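Local coordinates for CRISPR protein (Archaeoglobus fulgidus, PDB 4MJK) that probably serves as a Cas5-type subunit of an archaeal type I-A CRISPR Cascade complex, which uses CRISPR RNA to recognise foreign nucleic acid, at residues A[1-13]-A[125-139]. Sequence-based numbering, arbitrary orientation.
Sequences MIGYLVDVEFVWG and APKIRWFLVFKEEAV
Leu5 lays its methyl CD2 over one face of the Phe131 ring, 3.8 Å from CD2 to the ring centroid, in a CH-pi contact. Tyr4 O and Gly3 CA sit at the edge of this ring. On the other side of the sheet, Val139 CG1 covers one face of the Tyr4 ring. The Tyr4 and Phe134 rings meet rim to rim, planes at 72°, with Tyr4 CE1 3.5 Å from Phe134 CD2. Phe10 CZ approaches the edge of the Trp130 indole, 3.9 Å from CH2, while Ile128 CG2 covers one indole face. A water links Tyr4 OH to Glu137 OE2.

Asp7 and Arg129 face each other where the backbones form a non-hydrogen-bonded pair, and their side chains lie side by side, pointing the same way. Their charged planes are only 14° apart. Two hydrogen bonds make a bidentate, side-on salt bridge: Arg129 NE donates to the syn lone pair of Asp7 OD1 at 2.6 Å, and Arg129 NH2 donates to Asp7 OD2 at 3.2 Å. The bend at chi3 (-59°) of Arg129 turns the guanidinium side-on to the carboxylate. A leucine in place of Arg129 would probably leave the Asp7 carboxylate without its two-nitrogen grip and free to turn.

Strands 2-10 and 127-134 are antiparallel. Paired backbone bonds join Ile2 to Phe134, Tyr4 to Leu132, Val6 to Trp130 and Val8 to Ile128. Phe10 N to Pro126 O, 2.8 Å, continues the ladder.

Both are inner strands of an antiparallel sheet in a Cas5-family protein. Strand 157-170 bonds to the other edge of 2-10, through Gly3, Leu5, Asp7 and Glu9. Strand 66-73 flanks 127-134. Tyr178 meets Phe131 edge-to-face, whereas Trp130 stacks on Phe36 of helix 33-46 and Phe10 packs on Leu118 of strand 115-120.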
HETATM    1  N   MSE A   1     -13.415  28.019  21.583  1.00 37.39           N
HETATM    2  CA  MSE A   1     -13.430  26.755  20.841  1.00 37.78           C
HETATM    3  C   MSE A   1     -13.256  26.973  19.351  1.00 33.90           C
HETATM    4  O   MSE A   1     -13.704  27.974  18.796  1.00 35.38           O
HETATM    5  CB  MSE A   1     -14.732  25.989  21.068  1.00 35.17           C
HETATM    6  CG  MSE A   1     -14.720  25.088  22.269  1.00 36.15           C
HETATM    7 SE   MSE A   1     -16.542  24.793  22.889  1.00 71.96          SE
HETATM    8  CE  MSE A   1     -16.183  24.804  24.809  1.00 43.75           C
ATOM      9  N   ILE A   2     -12.596  26.026  18.704  1.00 28.73           N
ATOM     10  CA  ILE A   2     -12.467  26.085  17.265  1.00 24.61           C
ATOM     11  C   ILE A   2     -12.275  24.671  16.737  1.00 20.47           C
ATOM     12  O   ILE A   2     -11.591  23.864  17.356  1.00 19.86           O
ATOM     13  CB  ILE A   2     -11.310  27.007  16.837  1.00 28.89           C
ATOM     14  CG1 ILE A   2     -11.321  27.199  15.321  1.00 27.85           C
ATOM     15  CG2 ILE A   2      -9.985  26.478  17.317  1.00 28.03           C
ATOM     16  CD1 ILE A   2     -12.521  28.020  14.834  1.00 31.26           C
ATOM     17  N   GLY A   3     -12.912  24.380  15.608  1.00 20.47           N
ATOM     18  CA  GLY A   3     -12.814  23.071  14.995  1.00 17.93           C
ATOM     19  C   GLY A   3     -12.086  23.154  13.663  1.00 20.07           C
ATOM     20  O   GLY A   3     -12.124  24.177  12.980  1.00 19.62           O
ATOM     21  N   TYR A   4     -11.409  22.073  13.304  1.00 16.03           N
ATOM     22  CA  TYR A   4     -10.819  21.934  11.982  1.00 16.38           C
ATOM     23  C   TYR A   4     -11.287  20.624  11.388  1.00 14.99           C
ATOM     24  O   TYR A   4     -11.212  19.586  12.050  1.00 13.92           O
ATOM     25  CB  TYR A   4      -9.297  21.903  12.083  1.00 19.80           C
ATOM     26  CG  TYR A   4      -8.694  23.102  12.770  1.00 21.51           C
ATOM     27  CD1 TYR A   4      -8.621  23.172  14.151  1.00 21.91           C
ATOM     28  CD2 TYR A   4      -8.200  24.167  12.031  1.00 25.52           C
ATOM     29  CE1 TYR A   4      -8.071  24.273  14.783  1.00 27.57           C
ATOM     30  CE2 TYR A   4      -7.646  25.267  12.647  1.00 28.19           C
ATOM     31  CZ  TYR A   4      -7.583  25.319  14.021  1.00 31.43           C
ATOM     32  OH  TYR A   4      -7.026  26.421  14.634  1.00 33.93           O
ATOM     33  N   LEU A   5     -11.775  20.682  10.155  1.00 14.27           N
ATOM     34  CA  LEU A   5     -12.060  19.502   9.353  1.00 15.03           C
ATOM     35  C   LEU A   5     -10.976  19.365   8.290  1.00 17.17           C
ATOM     36  O   LEU A   5     -10.774  20.268   7.466  1.00 16.12           O
ATOM     37  CB  LEU A   5     -13.403  19.654   8.665  1.00 16.01           C
ATOM     38  CG  LEU A   5     -14.585  19.801   9.616  1.00 17.07           C
ATOM     39  CD1 LEU A   5     -15.778  20.276   8.823  1.00 19.74           C
ATOM     40  CD2 LEU A   5     -14.875  18.472  10.309  1.00 13.99           C
ATOM     41  N   VAL A   6     -10.259  18.251   8.325  1.00 15.32           N
ATOM     42  CA  VAL A   6      -9.126  18.054   7.429  1.00 12.93           C
ATOM     43  C   VAL A   6      -9.325  16.771   6.621  1.00 14.07           C
ATOM     44  O   VAL A   6      -9.399  15.669   7.192  1.00 13.47           O
ATOM     45  CB  VAL A   6      -7.827  17.950   8.222  1.00 12.39           C
ATOM     46  CG1 VAL A   6      -6.616  17.939   7.276  1.00 14.19           C
ATOM     47  CG2 VAL A   6      -7.720  19.105   9.250  1.00 16.65           C
ATOM     48  N   ASP A   7      -9.427  16.917   5.305  1.00 11.76           N
ATOM     49  CA  ASP A   7      -9.563  15.778   4.402  1.00 11.30           C
ATOM     50  C   ASP A   7      -8.185  15.367   3.879  1.00 12.88           C
ATOM     51  O   ASP A   7      -7.445  16.173   3.294  1.00 12.11           O
ATOM     52  CB  ASP A   7     -10.484  16.114   3.221  1.00 14.26           C
ATOM     53  CG  ASP A   7     -11.962  16.154   3.611  1.00 21.64           C
ATOM     54  OD1 ASP A   7     -12.286  15.949   4.804  1.00 20.62           O
ATOM     55  OD2 ASP A   7     -12.803  16.401   2.720  1.00 22.23           O
ATOM     56  N   VAL A   8      -7.846  14.102   4.077  1.00 11.45           N
ATOM     57  CA  VAL A   8      -6.510  13.633   3.758  1.00 11.11           C
ATOM     58  C   VAL A   8      -6.588  12.465   2.780  1.00 11.10           C
ATOM     59  O   VAL A   8      -7.289  11.483   3.018  1.00 11.29           O
ATOM     60  CB  VAL A   8      -5.751  13.194   5.025  1.00 11.46           C
ATOM     61  CG1 VAL A   8      -4.340  12.731   4.659  1.00 11.11           C
ATOM     62  CG2 VAL A   8      -5.674  14.335   6.026  1.00 12.27           C
ATOM     63  N   GLU A   9      -5.889  12.600   1.661  1.00  9.99           N
ATOM     64  CA  GLU A   9      -5.804  11.552   0.663  1.00 11.60           C
ATOM     65  C   GLU A   9      -4.507  10.768   0.858  1.00 11.48           C
ATOM     66  O   GLU A   9      -3.441  11.360   0.970  1.00 11.31           O
ATOM     67  CB  GLU A   9      -5.840  12.208  -0.720  1.00 16.40           C
ATOM     68  CG  GLU A   9      -5.675  11.284  -1.893  1.00 19.26           C
ATOM     69  CD  GLU A   9      -5.684  12.066  -3.205  1.00 24.54           C
ATOM     70  OE1 GLU A   9      -4.638  12.095  -3.885  1.00 32.84           O
ATOM     71  OE2 GLU A   9      -6.732  12.670  -3.530  1.00 26.87           O
ATOM     72  N   PHE A  10      -4.599   9.445   0.909  1.00 11.65           N
ATOM     73  CA  PHE A  10      -3.423   8.596   1.137  1.00 11.78           C
ATOM     74  C   PHE A  10      -3.010   7.996  -0.195  1.00 11.89           C
ATOM     75  O   PHE A  10      -3.865   7.676  -1.015  1.00 14.32           O
ATOM     76  CB  PHE A  10      -3.736   7.452   2.139  1.00 11.87           C
ATOM     77  CG  PHE A  10      -3.854   7.911   3.578  1.00 10.81           C
ATOM     78  CD1 PHE A  10      -4.925   8.692   3.986  1.00 10.56           C
ATOM     79  CD2 PHE A  10      -2.879   7.574   4.515  1.00 11.57           C
ATOM     80  CE1 PHE A  10      -5.028   9.120   5.298  1.00 11.48           C
ATOM     81  CE2 PHE A  10      -2.969   8.008   5.827  1.00 12.13           C
ATOM     82  CZ  PHE A  10      -4.053   8.783   6.223  1.00 12.58           C
ATOM     83  N   VAL A  11      -1.711   7.849  -0.413  1.00 10.86           N
ATOM     84  CA  VAL A  11      -1.215   7.112  -1.571  1.00 10.42           C
ATOM     85  C   VAL A  11      -1.626   5.639  -1.492  1.00 13.83           C
ATOM     86  O   VAL A  11      -2.140   5.093  -2.474  1.00 11.48           O
ATOM     87  CB  VAL A  11       0.329   7.241  -1.706  1.00 13.02           C
ATOM     88  CG1 VAL A  11       0.883   6.365  -2.856  1.00 12.03           C
ATOM     89  CG2 VAL A  11       0.721   8.714  -1.907  1.00 12.67           C
ATOM     90  N   TRP A  12      -1.409   4.991  -0.338  1.00 11.13           N
ATOM     91  CA  TRP A  12      -1.653   3.533  -0.225  1.00 10.30           C
ATOM     92  C   TRP A  12      -2.155   3.056   1.138  1.00 10.19           C
ATOM     93  O   TRP A  12      -2.735   1.976   1.237  1.00  8.79           O
ATOM     94  CB  TRP A  12      -0.361   2.749  -0.530  1.00 11.05           C
ATOM     95  CG  TRP A  12       0.733   3.040   0.462  1.00 10.35           C
ATOM     96  CD1 TRP A  12       1.683   4.027   0.378  1.00 12.06           C
ATOM     97  CD2 TRP A  12       0.960   2.375   1.711  1.00 12.13           C
ATOM     98  NE1 TRP A  12       2.496   3.991   1.488  1.00 10.68           N
ATOM     99  CE2 TRP A  12       2.070   2.990   2.320  1.00 11.44           C
ATOM    100  CE3 TRP A  12       0.342   1.303   2.364  1.00 11.98           C
ATOM    101  CZ2 TRP A  12       2.569   2.578   3.567  1.00 13.47           C
ATOM    102  CZ3 TRP A  12       0.840   0.896   3.599  1.00 10.25           C
ATOM    103  CH2 TRP A  12       1.940   1.533   4.184  1.00 12.33           C
ATOM    104  N   GLY A  13      -1.909   3.835   2.191  1.00 11.32           N
ATOM    105  CA  GLY A  13      -2.119   3.347   3.548  1.00  9.37           C
ATOM    106  C   GLY A  13      -1.089   3.947   4.481  1.00 10.36           C
ATOM    107  O   GLY A  13      -0.559   5.011   4.190  1.00  8.48           O
ATOM    108  N   ALA A 125      -8.202   7.932  -4.910  1.00 20.61           N
ATOM    109  CA  ALA A 125      -7.267   7.577  -3.856  1.00 20.53           C
ATOM    110  C   ALA A 125      -8.046   7.508  -2.530  1.00 14.33           C
ATOM    111  O   ALA A 125      -9.042   8.194  -2.354  1.00 14.24           O
ATOM    112  CB  ALA A 125      -6.166   8.615  -3.780  1.00 18.50           C
ATOM    113  N   PRO A 126      -7.612   6.647  -1.607  1.00 15.71           N
ATOM    114  CA  PRO A 126      -8.360   6.528  -0.346  1.00 14.88           C
ATOM    115  C   PRO A 126      -8.237   7.792   0.513  1.00 14.09           C
ATOM    116  O   PRO A 126      -7.140   8.342   0.643  1.00 13.34           O
ATOM    117  CB  PRO A 126      -7.690   5.343   0.347  1.00 13.24           C
ATOM    118  CG  PRO A 126      -6.342   5.240  -0.287  1.00 15.63           C
ATOM    119  CD  PRO A 126      -6.483   5.709  -1.689  1.00 13.95           C
ATOM    120  N   LYS A 127      -9.348   8.229   1.094  1.00 12.07           N
ATOM    121  CA  LYS A 127      -9.391   9.459   1.864  1.00 12.18           C
ATOM    122  C   LYS A 127     -10.002   9.255   3.248  1.00 12.40           C
ATOM    123  O   LYS A 127     -10.948   8.490   3.407  1.00 11.32           O
ATOM    124  CB  LYS A 127     -10.216  10.518   1.120  1.00 13.82           C
ATOM    125  CG  LYS A 127      -9.518  11.085  -0.111  1.00 19.22           C
ATOM    126  CD  LYS A 127     -10.315  12.255  -0.691  1.00 23.44           C
ATOM    127  CE  LYS A 127     -11.690  11.796  -1.157  1.00 28.64           C
ATOM    128  NZ  LYS A 127     -12.639  12.944  -1.361  1.00 36.77           N
ATOM    129  N   ILE A 128      -9.448   9.956   4.232  1.00 10.29           N
ATOM    130  CA  ILE A 128      -9.983   9.971   5.593  1.00 11.36           C
ATOM    131  C   ILE A 128     -10.180  11.421   6.029  1.00 13.41           C
ATOM    132  O   ILE A 128      -9.354  12.273   5.704  1.00 11.51           O
ATOM    133  CB  ILE A 128      -9.001   9.275   6.591  1.00 11.98           C
ATOM    134  CG1 ILE A 128      -8.841   7.792   6.227  1.00 11.93           C
ATOM    135  CG2 ILE A 128      -9.510   9.440   8.041  1.00 10.87           C
ATOM    136  CD1 ILE A 128      -7.821   7.055   7.077  1.00 13.89           C
ATOM    137  N   ARG A 129     -11.280  11.709   6.727  1.00 11.38           N
ATOM    138  CA  ARG A 129     -11.517  13.045   7.261  1.00 11.26           C
ATOM    139  C   ARG A 129     -11.312  13.069   8.777  1.00 11.55           C
ATOM    140  O   ARG A 129     -11.882  12.233   9.499  1.00 11.15           O
ATOM    141  CB  ARG A 129     -12.935  13.531   6.919  1.00 12.36           C
ATOM    142  CG  ARG A 129     -13.261  14.927   7.507  1.00 15.66           C
ATOM    143  CD  ARG A 129     -14.636  15.468   7.041  1.00 13.31           C
ATOM    144  NE  ARG A 129     -14.694  15.567   5.583  1.00 17.06           N
ATOM    145  CZ  ARG A 129     -15.812  15.471   4.870  1.00 22.75           C
ATOM    146  NH1 ARG A 129     -16.971  15.279   5.481  1.00 25.58           N
ATOM    147  NH2 ARG A 129     -15.776  15.563   3.547  1.00 21.91           N
ATOM    148  N   TRP A 130     -10.510  14.018   9.252  1.00  9.01           N
ATOM    149  CA  TRP A 130     -10.345  14.249  10.686  1.00  9.95           C
ATOM    150  C   TRP A 130     -11.127  15.484  11.117  1.00 11.82           C
ATOM    151  O   TRP A 130     -11.236  16.462  10.369  1.00 11.25           O
ATOM    152  CB  TRP A 130      -8.875  14.442  11.063  1.00 10.71           C
ATOM    153  CG  TRP A 130      -8.144  13.170  11.391  1.00 10.52           C
ATOM    154  CD1 TRP A 130      -7.979  12.603  12.626  1.00  9.81           C
ATOM    155  CD2 TRP A 130      -7.458  12.320  10.464  1.00 10.72           C
ATOM    156  NE1 TRP A 130      -7.233  11.443  12.523  1.00  8.97           N
ATOM    157  CE2 TRP A 130      -6.905  11.248  11.205  1.00 11.03           C
ATOM    158  CE3 TRP A 130      -7.266  12.359   9.081  1.00 10.65           C
ATOM    159  CZ2 TRP A 130      -6.175  10.216  10.603  1.00 13.46           C
ATOM    160  CZ3 TRP A 130      -6.516  11.338   8.482  1.00 13.38           C
ATOM    161  CH2 TRP A 130      -5.991  10.278   9.241  1.00 11.84           C
ATOM    162  N   PHE A 131     -11.673  15.424  12.328  1.00  9.01           N
ATOM    163  CA  PHE A 131     -12.393  16.539  12.921  1.00 11.31           C
ATOM    164  C   PHE A 131     -11.738  16.725  14.279  1.00 12.36           C
ATOM    165  O   PHE A 131     -11.869  15.869  15.171  1.00  9.63           O
ATOM    166  CB  PHE A 131     -13.890  16.185  13.036  1.00 10.70           C
ATOM    167  CG  PHE A 131     -14.779  17.310  13.533  1.00 13.26           C
ATOM    168  CD1 PHE A 131     -14.273  18.570  13.795  1.00 12.74           C
ATOM    169  CD2 PHE A 131     -16.139  17.086  13.728  1.00 12.45           C
ATOM    170  CE1 PHE A 131     -15.110  19.597  14.253  1.00 15.74           C
ATOM    171  CE2 PHE A 131     -16.985  18.117  14.175  1.00 15.54           C
ATOM    172  CZ  PHE A 131     -16.460  19.367  14.437  1.00 13.42           C
ATOM    173  N   LEU A 132     -10.987  17.820  14.407  1.00 10.39           N
ATOM    174  CA  LEU A 132     -10.284  18.158  15.634  1.00 12.25           C
ATOM    175  C   LEU A 132     -10.934  19.390  16.244  1.00 15.32           C
ATOM    176  O   LEU A 132     -11.375  20.292  15.517  1.00 15.77           O
ATOM    177  CB  LEU A 132      -8.800  18.446  15.361  1.00 14.37           C
ATOM    178  CG  LEU A 132      -7.884  17.216  15.221  1.00 15.70           C
ATOM    179  CD1 LEU A 132      -8.216  16.455  13.953  1.00 13.05           C
ATOM    180  CD2 LEU A 132      -6.407  17.617  15.230  1.00 18.23           C
ATOM    181  N   VAL A 133     -11.002  19.424  17.571  1.00 14.18           N
ATOM    182  CA  VAL A 133     -11.525  20.597  18.265  1.00 15.83           C
ATOM    183  C   VAL A 133     -10.483  21.034  19.289  1.00 15.05           C
ATOM    184  O   VAL A 133      -9.985  20.202  20.036  1.00 15.99           O
ATOM    185  CB  VAL A 133     -12.866  20.302  18.999  1.00 15.14           C
ATOM    186  CG1 VAL A 133     -13.341  21.556  19.764  1.00 18.31           C
ATOM    187  CG2 VAL A 133     -13.951  19.828  18.011  1.00 14.97           C
ATOM    188  N   PHE A 134     -10.144  22.324  19.307  1.00 17.27           N
ATOM    189  CA  PHE A 134      -9.212  22.874  20.294  1.00 17.59           C
ATOM    190  C   PHE A 134      -9.859  23.960  21.165  1.00 21.18           C
ATOM    191  O   PHE A 134     -10.802  24.626  20.749  1.00 21.85           O
ATOM    192  CB  PHE A 134      -7.975  23.459  19.606  1.00 19.23           C
ATOM    193  CG  PHE A 134      -7.131  22.435  18.901  1.00 19.64           C
ATOM    194  CD1 PHE A 134      -6.177  21.710  19.597  1.00 20.37           C
ATOM    195  CD2 PHE A 134      -7.291  22.201  17.543  1.00 18.65           C
ATOM    196  CE1 PHE A 134      -5.387  20.762  18.948  1.00 21.44           C
ATOM    197  CE2 PHE A 134      -6.510  21.251  16.884  1.00 16.86           C
ATOM    198  CZ  PHE A 134      -5.563  20.535  17.585  1.00 16.62           C
ATOM    199  N   LYS A 135      -9.322  24.147  22.368  1.00 21.50           N
ATOM    200  CA  LYS A 135      -9.857  25.135  23.302  1.00 27.52           C
ATOM    201  C   LYS A 135      -9.688  26.541  22.732  1.00 34.17           C
ATOM    202  O   LYS A 135     -10.522  27.420  22.971  1.00 35.10           O
ATOM    203  CB  LYS A 135      -9.154  25.020  24.653  1.00 27.67           C
ATOM    204  CG  LYS A 135      -9.992  25.451  25.839  1.00 39.56           C
ATOM    205  CD  LYS A 135      -9.232  25.185  27.129  1.00 40.44           C
ATOM    206  CE  LYS A 135      -8.425  23.898  27.004  1.00 33.57           C
ATOM    207  NZ  LYS A 135      -7.544  23.678  28.185  1.00 45.92           N
ATOM    208  N   GLU A 136      -8.604  26.752  21.989  1.00 32.38           N
ATOM    209  CA  GLU A 136      -8.450  27.968  21.182  1.00 38.69           C
ATOM    210  C   GLU A 136      -7.691  27.669  19.898  1.00 35.49           C
ATOM    211  O   GLU A 136      -7.271  26.540  19.675  1.00 36.96           O
ATOM    212  CB  GLU A 136      -7.712  29.055  21.953  1.00 39.06           C
ATOM    213  CG  GLU A 136      -6.262  28.740  22.202  1.00 39.70           C
ATOM    214  CD  GLU A 136      -6.034  28.195  23.589  1.00 42.62           C
ATOM    215  OE1 GLU A 136      -6.632  28.736  24.545  1.00 44.56           O
ATOM    216  OE2 GLU A 136      -5.261  27.222  23.726  1.00 46.37           O
ATOM    217  N   GLU A 137      -7.509  28.681  19.057  1.00 39.09           N
ATOM    218  CA  GLU A 137      -6.765  28.495  17.813  1.00 41.87           C
ATOM    219  C   GLU A 137      -5.353  27.984  18.098  1.00 42.44           C
ATOM    220  O   GLU A 137      -4.466  28.755  18.465  1.00 47.54           O
ATOM    221  CB  GLU A 137      -6.720  29.797  17.009  1.00 45.93           C
ATOM    222  CG  GLU A 137      -8.075  30.215  16.451  1.00 47.14           C
ATOM    223  CD  GLU A 137      -8.045  31.572  15.765  1.00 55.76           C
ATOM    224  OE1 GLU A 137      -8.544  32.554  16.362  1.00 57.89           O
ATOM    225  OE2 GLU A 137      -7.528  31.656  14.628  1.00 53.63           O
ATOM    226  N   ALA A 138      -5.147  26.681  17.930  1.00 38.30           N
ATOM    227  CA  ALA A 138      -3.875  26.064  18.297  1.00 37.72           C
ATOM    228  C   ALA A 138      -2.923  25.869  17.119  1.00 35.96           C
ATOM    229  O   ALA A 138      -1.751  25.549  17.314  1.00 33.68           O
ATOM    230  CB  ALA A 138      -4.113  24.735  19.010  1.00 36.11           C
ATOM    231  N   VAL A 139      -3.417  26.049  15.901  1.00 35.24           N
ATOM    232  CA  VAL A 139      -2.556  25.878  14.737  1.00 36.77           C
ATOM    233  C   VAL A 139      -3.016  26.702  13.538  1.00 38.47           C
ATOM    234  O   VAL A 139      -4.208  26.754  13.224  1.00 38.06           O
ATOM    235  CB  VAL A 139      -2.437  24.389  14.337  1.00 35.80           C
ATOM    236  CG1 VAL A 139      -3.815  23.789  14.110  1.00 33.00           C
ATOM    237  CG2 VAL A 139      -1.556  24.232  13.102  1.00 34.95           C
TER
HETATM  238  O   HOH W   1      -6.361  29.475  13.791  1.00 43.52           O